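Local coordinates for divalent-cation tolerance protein CutA (Pyrococcus horikoshii, PDB 1UKU) that takes part in resistance toward heavy metals, working as a homotrimer that binds copper(II) at the interface between two trimers, at residues A[38-42]-A[43-47]; A[87-90]-A[91-94]. One frame throughout, in Å; residues are numbered along the deposited sequence.

Contact 1 of 2, residues A[38-42]-A[43-47]; sequences FYWWE and GKIEE
Lys44 NZ is gripped twice: it gives a hydrogen bond to the carbonyl of Glu42, NZ to O 2.6 Å, and another to a water that in turn donates to Glu42 OE2. The lysine reaches back over the turn because its chain bends at both chi3 (-76°) and chi4 (-68°), which also lays CE alongside the Trp41 ring, 3.6 Å from CZ3. The two opposite charges stay apart, Glu42 OE2 to Lys44 NZ 4.6 Å, and the water bridges them. On the face carrying Tyr39, Trp41, Lys44 and Glu46, the phenol of Tyr39 donates a very short bond, OH to Glu46 OE1 2.5 Å. Ring and carboxylate lie side by side there with their planes 78° apart, while the other oxygen, Glu46 OE2, approaches Trp41 CE3 to 3.4 Å. The opposite face carries Phe38, Trp40, Ile45 and Glu47. Ile45 CG1 sits almost squarely over the six-membered ring of Trp40, 3.9 Å from its centroid, a CH-pi contact; Glu47 CG also makes one over a face of Phe38, but displaced toward the rim. Trp40 NE1 donates to Leu22 O of the second subunit. Backbone bonds run both ways in the pairs Tyr39–Glu46 and Trp41–Lys44; the latter closes a type I' turn, in which both Glu42 and Gly43 have positive phi. This is a beta hairpin with a two-residue loop, the tip joining strands 29-41 and 44-57; Phe38 and Tyr39 extend the sheet into the second subunit, and Tyr39 stands beside the copper ligand Asp48.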
ATOM      1  N   PHE A  38      -1.238 -15.518  -0.281  1.00  6.37           N
ATOM      2  CA  PHE A  38      -2.164 -16.619  -0.186  1.00  7.05           C
ATOM      3  C   PHE A  38      -3.167 -16.504  -1.298  1.00  6.96           C
ATOM      4  O   PHE A  38      -3.722 -15.432  -1.546  1.00  8.32           O
ATOM      5  CB  PHE A  38      -2.872 -16.623   1.157  1.00  6.69           C
ATOM      6  CG  PHE A  38      -1.950 -16.798   2.313  1.00  8.15           C
ATOM      7  CD1 PHE A  38      -1.249 -15.725   2.829  1.00  6.99           C
ATOM      8  CD2 PHE A  38      -1.770 -18.038   2.872  1.00 10.49           C
ATOM      9  CE1 PHE A  38      -0.365 -15.887   3.858  1.00  9.20           C
ATOM     10  CE2 PHE A  38      -0.872 -18.204   3.935  1.00 10.33           C
ATOM     11  CZ  PHE A  38      -0.182 -17.112   4.410  1.00 11.60           C
ATOM     12  N   TYR A  39      -3.381 -17.604  -2.023  1.00  8.72           N
ATOM     13  CA  TYR A  39      -4.278 -17.576  -3.166  1.00 10.30           C
ATOM     14  C   TYR A  39      -4.635 -19.019  -3.518  1.00 10.91           C
ATOM     15  O   TYR A  39      -4.143 -19.947  -2.899  1.00 11.24           O
ATOM     16  CB  TYR A  39      -3.646 -16.835  -4.343  1.00 10.48           C
ATOM     17  CG  TYR A  39      -2.294 -17.375  -4.716  1.00 11.86           C
ATOM     18  CD1 TYR A  39      -1.154 -16.851  -4.155  1.00 13.85           C
ATOM     19  CD2 TYR A  39      -2.164 -18.444  -5.605  1.00 12.20           C
ATOM     20  CE1 TYR A  39       0.085 -17.357  -4.461  1.00 14.90           C
ATOM     21  CE2 TYR A  39      -0.926 -18.950  -5.927  1.00 13.96           C
ATOM     22  CZ  TYR A  39       0.187 -18.408  -5.333  1.00 14.77           C
ATOM     23  OH  TYR A  39       1.439 -18.907  -5.644  1.00 19.00           O
ATOM     24  N   TRP A  40      -5.540 -19.195  -4.481  1.00 12.13           N
ATOM     25  CA  TRP A  40      -5.955 -20.520  -4.941  1.00 13.80           C
ATOM     26  C   TRP A  40      -5.078 -20.998  -6.066  1.00 14.56           C
ATOM     27  O   TRP A  40      -4.788 -20.240  -6.984  1.00 15.33           O
ATOM     28  CB  TRP A  40      -7.370 -20.508  -5.507  1.00 14.50           C
ATOM     29  CG  TRP A  40      -8.416 -20.437  -4.498  1.00 15.52           C
ATOM     30  CD1 TRP A  40      -9.125 -19.329  -4.140  1.00 16.00           C
ATOM     31  CD2 TRP A  40      -8.877 -21.508  -3.666  1.00 16.14           C
ATOM     32  NE1 TRP A  40     -10.019 -19.653  -3.152  1.00 17.60           N
ATOM     33  CE2 TRP A  40      -9.877 -20.978  -2.821  1.00 17.55           C
ATOM     34  CE3 TRP A  40      -8.540 -22.856  -3.537  1.00 18.60           C
ATOM     35  CZ2 TRP A  40     -10.563 -21.762  -1.885  1.00 20.11           C
ATOM     36  CZ3 TRP A  40      -9.223 -23.644  -2.597  1.00 22.09           C
ATOM     37  CH2 TRP A  40     -10.214 -23.090  -1.784  1.00 19.52           C
ATOM     38  N   TRP A  41      -4.655 -22.255  -5.951  1.00 15.74           N
ATOM     39  CA  TRP A  41      -4.063 -22.991  -7.061  1.00 16.39           C
ATOM     40  C   TRP A  41      -4.669 -24.382  -7.083  1.00 16.46           C
ATOM     41  O   TRP A  41      -4.513 -25.127  -6.139  1.00 15.86           O
ATOM     42  CB  TRP A  41      -2.558 -23.068  -6.885  1.00 16.60           C
ATOM     43  CG  TRP A  41      -1.897 -23.894  -7.906  1.00 19.57           C
ATOM     44  CD1 TRP A  41      -1.765 -23.617  -9.229  1.00 23.50           C
ATOM     45  CD2 TRP A  41      -1.284 -25.168  -7.695  1.00 22.68           C
ATOM     46  NE1 TRP A  41      -1.096 -24.640  -9.863  1.00 24.58           N
ATOM     47  CE2 TRP A  41      -0.796 -25.609  -8.942  1.00 25.18           C
ATOM     48  CE3 TRP A  41      -1.099 -25.991  -6.574  1.00 23.85           C
ATOM     49  CZ2 TRP A  41      -0.125 -26.834  -9.097  1.00 26.52           C
ATOM     50  CZ3 TRP A  41      -0.435 -27.206  -6.732  1.00 24.75           C
ATOM     51  CH2 TRP A  41       0.041 -27.610  -7.979  1.00 26.33           C
ATOM     52  N   GLU A  42      -5.408 -24.689  -8.145  1.00 16.95           N
ATOM     53  CA  GLU A  42      -5.923 -26.036  -8.410  1.00 17.77           C
ATOM     54  C   GLU A  42      -6.652 -26.629  -7.196  1.00 16.68           C
ATOM     55  O   GLU A  42      -6.361 -27.730  -6.734  1.00 17.45           O
ATOM     56  CB  GLU A  42      -4.791 -26.932  -8.908  1.00 18.52           C
ATOM     57  CG  GLU A  42      -4.218 -26.482 -10.243  1.00 21.42           C
ATOM     58  CD  GLU A  42      -3.132 -27.403 -10.798  1.00 26.81           C
ATOM     59  OE1 GLU A  42      -2.649 -27.124 -11.924  1.00 29.87           O
ATOM     60  OE2 GLU A  42      -2.734 -28.381 -10.126  1.00 28.10           O
ATOM     61  N   GLY A  43      -7.598 -25.866  -6.658  1.00 15.65           N
ATOM     62  CA  GLY A  43      -8.481 -26.350  -5.614  1.00 15.54           C
ATOM     63  C   GLY A  43      -7.868 -26.373  -4.227  1.00 15.78           C
ATOM     64  O   GLY A  43      -8.449 -26.929  -3.298  1.00 16.57           O
ATOM     65  N   LYS A  44      -6.675 -25.779  -4.097  1.00 15.85           N
ATOM     66  CA  LYS A  44      -5.945 -25.740  -2.834  1.00 15.43           C
ATOM     67  C   LYS A  44      -5.539 -24.299  -2.515  1.00 14.67           C
ATOM     68  O   LYS A  44      -5.221 -23.535  -3.423  1.00 15.80           O
ATOM     69  CB  LYS A  44      -4.686 -26.578  -2.924  1.00 15.32           C
ATOM     70  CG  LYS A  44      -4.912 -28.093  -3.085  1.00 17.76           C
ATOM     71  CD  LYS A  44      -3.633 -28.788  -3.566  1.00 18.62           C
ATOM     72  CE  LYS A  44      -3.367 -28.550  -5.058  1.00 20.56           C
ATOM     73  NZ  LYS A  44      -4.364 -29.216  -5.931  1.00 19.54           N
ATOM     74  N   ILE A  45      -5.495 -23.946  -1.236  1.00 14.57           N
ATOM     75  CA  ILE A  45      -4.933 -22.658  -0.851  1.00 14.62           C
ATOM     76  C   ILE A  45      -3.418 -22.807  -0.823  1.00 14.37           C
ATOM     77  O   ILE A  45      -2.868 -23.676  -0.142  1.00 17.02           O
ATOM     78  CB  ILE A  45      -5.525 -22.150   0.464  1.00 15.55           C
ATOM     79  CG1 ILE A  45      -7.005 -21.834   0.222  1.00 17.06           C
ATOM     80  CG2 ILE A  45      -4.782 -20.884   0.912  1.00 16.07           C
ATOM     81  CD1 ILE A  45      -7.820 -21.494   1.461  1.00 19.49           C
ATOM     82  N   GLU A  46      -2.772 -21.977  -1.614  1.00 12.57           N
ATOM     83  CA  GLU A  46      -1.344 -21.956  -1.796  1.00 12.39           C
ATOM     84  C   GLU A  46      -0.803 -20.719  -1.089  1.00 11.12           C
ATOM     85  O   GLU A  46      -1.446 -19.669  -1.075  1.00 10.81           O
ATOM     86  CB  GLU A  46      -1.017 -21.862  -3.297  1.00 13.94           C
ATOM     87  CG  GLU A  46       0.466 -21.716  -3.640  1.00 15.38           C
ATOM     88  CD  GLU A  46       0.809 -22.185  -5.050  1.00 22.07           C
ATOM     89  OE1 GLU A  46       1.160 -21.342  -5.905  1.00 24.31           O
ATOM     90  OE2 GLU A  46       0.722 -23.392  -5.314  1.00 20.97           O
ATOM     91  N   GLU A  47       0.363 -20.864  -0.502  1.00  9.33           N
ATOM     92  CA  GLU A  47       1.146 -19.731  -0.037  1.00  9.97           C
ATOM     93  C   GLU A  47       2.427 -19.653  -0.825  1.00  9.38           C
ATOM     94  O   GLU A  47       3.014 -20.673  -1.193  1.00  9.75           O
ATOM     95  CB  GLU A  47       1.463 -19.881   1.435  1.00  9.75           C
ATOM     96  CG  GLU A  47       2.312 -18.753   2.041  1.00 10.34           C
ATOM     97  CD  GLU A  47       2.733 -19.022   3.449  1.00 11.30           C
ATOM     98  OE1 GLU A  47       2.530 -20.139   3.977  1.00 10.95           O
ATOM     99  OE2 GLU A  47       3.289 -18.082   4.076  1.00 14.79           O
TER
HETATM  100  O   HOH W   1      -3.581 -30.545  -8.343  1.00 26.94           O

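Contact 2 of 2, residues A[87-90]-A[91-94]; sequences DVNE and DYLK
A helix N-terminus is built here, where the short strand 87-88 runs into helix 90-99 with Asn89 as the N-cap residue. The carbonyl of Asn89 accepts a nearly straight bond from the first full helical turn, Leu93 N to Asn89 O 3.2 Å, and a weak one from Tyr92 N. Lys94 N follows with a bond to Glu90 O of 2.9 Å. The Asn89 side chain turns toward the helix: with chi1 at 54° its CG stands between the backbone N and the carbonyl carbon, and ND2 gives a hydrogen bond to Asp91 OD1 at 2.9 Å. That bond is bent (143° at the hydrogen), and ND2 comes to OD1 from above the carboxylate plane. The amide also touches the CB of Tyr92, 3.6 Å from Asn89 OD1. Apolar contact comes from Val88, whose two methyls divide the work: CG2 meets Tyr92 CD2 and CG1 meets Leu93 CB, each pair 3.9 Å apart, with Val88 crossing both side chains at about a right angle. Met1 packs against all three of these residues. Glu90 folds at chi2 (63°), bringing OE1 within 3.8 Å of Leu93 CD2. Both ends of the Asn89 amide are engaged by the third subunit, ND2 by Pro78 O and OD1 by Ile80 N. The buried amide thus donates to a carboxylate and a carbonyl and accepts from a backbone N-H, so that both its ends are satisfied and its orientation is set, and the carboxylates of Glu90 and Asp91 at this end would probably interact favourably with the helix dipole.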
ATOM      1  N   ASP A  87      -3.311  13.370  -4.730  1.00  7.97           N
ATOM      2  CA  ASP A  87      -2.518  14.590  -4.543  1.00  8.62           C
ATOM      3  C   ASP A  87      -1.147  14.217  -4.017  1.00  8.69           C
ATOM      4  O   ASP A  87      -0.966  13.149  -3.449  1.00  7.79           O
ATOM      5  CB  ASP A  87      -3.220  15.627  -3.652  1.00  8.96           C
ATOM      6  CG  ASP A  87      -2.783  17.054  -3.940  1.00 13.58           C
ATOM      7  OD1 ASP A  87      -1.988  17.303  -4.862  1.00 13.70           O
ATOM      8  OD2 ASP A  87      -3.218  18.015  -3.271  1.00 18.11           O
ATOM      9  N   VAL A  88      -0.181  15.089  -4.273  1.00  8.32           N
ATOM     10  CA  VAL A  88       1.203  14.900  -3.826  1.00  8.09           C
ATOM     11  C   VAL A  88       1.840  16.267  -3.679  1.00  9.83           C
ATOM     12  O   VAL A  88       1.435  17.229  -4.355  1.00 11.22           O
ATOM     13  CB  VAL A  88       1.973  13.976  -4.825  1.00  8.20           C
ATOM     14  CG1 VAL A  88       1.934  14.577  -6.198  1.00  9.11           C
ATOM     15  CG2 VAL A  88       3.370  13.679  -4.375  1.00  8.72           C
ATOM     16  N   ASN A  89       2.818  16.375  -2.792  1.00  9.57           N
ATOM     17  CA  ASN A  89       3.583  17.625  -2.673  1.00 10.07           C
ATOM     18  C   ASN A  89       4.308  17.931  -3.963  1.00 10.88           C
ATOM     19  O   ASN A  89       4.902  17.063  -4.598  1.00 10.14           O
ATOM     20  CB  ASN A  89       4.555  17.621  -1.508  1.00  9.57           C
ATOM     21  CG  ASN A  89       5.506  16.435  -1.533  1.00  9.44           C
ATOM     22  OD1 ASN A  89       5.082  15.272  -1.687  1.00  9.41           O
ATOM     23  ND2 ASN A  89       6.801  16.709  -1.320  1.00  8.76           N
ATOM     24  N   GLU A  90       4.237  19.185  -4.378  1.00 11.64           N
ATOM     25  CA  GLU A  90       4.793  19.570  -5.663  1.00 12.31           C
ATOM     26  C   GLU A  90       6.277  19.312  -5.857  1.00 11.98           C
ATOM     27  O   GLU A  90       6.668  18.962  -6.957  1.00 12.41           O
ATOM     28  CB  GLU A  90       4.520  21.056  -5.912  1.00 13.75           C
ATOM     29  CG  GLU A  90       5.246  21.613  -7.122  1.00 17.07           C
ATOM     30  CD  GLU A  90       4.805  20.967  -8.418  1.00 19.74           C
ATOM     31  OE1 GLU A  90       3.753  20.298  -8.413  1.00 22.30           O
ATOM     32  OE2 GLU A  90       5.510  21.122  -9.439  1.00 24.17           O
ATOM     33  N   ASP A  91       7.095  19.537  -4.836  1.00 12.71           N
ATOM     34  CA  ASP A  91       8.540  19.328  -4.989  1.00 12.82           C
ATOM     35  C   ASP A  91       8.851  17.863  -5.373  1.00 11.78           C
ATOM     36  O   ASP A  91       9.721  17.574  -6.203  1.00 11.41           O
ATOM     37  CB  ASP A  91       9.340  19.758  -3.740  1.00 14.18           C
ATOM     38  CG  ASP A  91       8.742  19.268  -2.425  1.00 19.19           C
ATOM     39  OD1 ASP A  91       7.501  19.364  -2.206  1.00 25.69           O
ATOM     40  OD2 ASP A  91       9.464  18.790  -1.512  1.00 25.84           O
ATOM     41  N   TYR A  92       8.109  16.933  -4.789  1.00 10.75           N
ATOM     42  CA  TYR A  92       8.286  15.545  -5.142  1.00  9.96           C
ATOM     43  C   TYR A  92       7.811  15.267  -6.572  1.00  9.30           C
ATOM     44  O   TYR A  92       8.473  14.564  -7.338  1.00  9.06           O
ATOM     45  CB  TYR A  92       7.568  14.629  -4.153  1.00 10.47           C
ATOM     46  CG  TYR A  92       7.832  13.186  -4.459  1.00 10.76           C
ATOM     47  CD1 TYR A  92       8.997  12.588  -4.046  1.00 12.81           C
ATOM     48  CD2 TYR A  92       6.941  12.440  -5.218  1.00 12.54           C
ATOM     49  CE1 TYR A  92       9.250  11.257  -4.347  1.00 14.33           C
ATOM     50  CE2 TYR A  92       7.199  11.135  -5.537  1.00 15.60           C
ATOM     51  CZ  TYR A  92       8.334  10.549  -5.074  1.00 15.39           C
ATOM     52  OH  TYR A  92       8.595   9.224  -5.395  1.00 19.97           O
ATOM     53  N   LEU A  93       6.643  15.796  -6.918  1.00  9.15           N
ATOM     54  CA  LEU A  93       6.116  15.599  -8.248  1.00  9.11           C
ATOM     55  C   LEU A  93       7.087  16.128  -9.296  1.00  9.22           C
ATOM     56  O   LEU A  93       7.338  15.477 -10.289  1.00  9.16           O
ATOM     57  CB  LEU A  93       4.751  16.257  -8.391  1.00  9.06           C
ATOM     58  CG  LEU A  93       4.054  16.039  -9.723  1.00 10.21           C
ATOM     59  CD1 LEU A  93       3.828  14.552 -10.026  1.00 11.89           C
ATOM     60  CD2 LEU A  93       2.754  16.807  -9.621  1.00 11.33           C
ATOM     61  N   LYS A  94       7.675  17.289  -9.044  1.00  9.48           N
ATOM     62  CA  LYS A  94       8.641  17.868  -9.990  1.00 10.11           C
ATOM     63  C   LYS A  94       9.857  16.965 -10.175  1.00  9.35           C
ATOM     64  O   LYS A  94      10.320  16.751 -11.295  1.00  9.36           O
ATOM     65  CB  LYS A  94       9.074  19.255  -9.531  1.00 11.14           C
ATOM     66  CG  LYS A  94       9.989  19.966 -10.500  1.00 15.88           C
ATOM     67  CD  LYS A  94       9.318  20.104 -11.865  1.00 20.53           C
ATOM     68  CE  LYS A  94       9.988  21.162 -12.732  1.00 23.95           C
ATOM     69  NZ  LYS A  94       9.372  22.493 -12.502  1.00 26.02           N
TER

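In the fold
Contact 1 precedes contact 2 in the sequence, and the two lie on opposite sides of the chain's centre, their own centres about 40 Å apart and nearest atoms about 27 Å apart. Contact 1 forms the tip of the hairpin of strands 29-41 and 44-57 in the four-stranded antiparallel sheet; contact 2 follows strand 81-84 at the other edge of that sheet and leads into the C-terminal helix 90-99. Each reaches a different neighbour: residues 38-39 pair with a strand of the second subunit, residues 87-88 with one of the third. Thus two opposite sides of the subunit help join the trimer, while the copper site lies near contact 1.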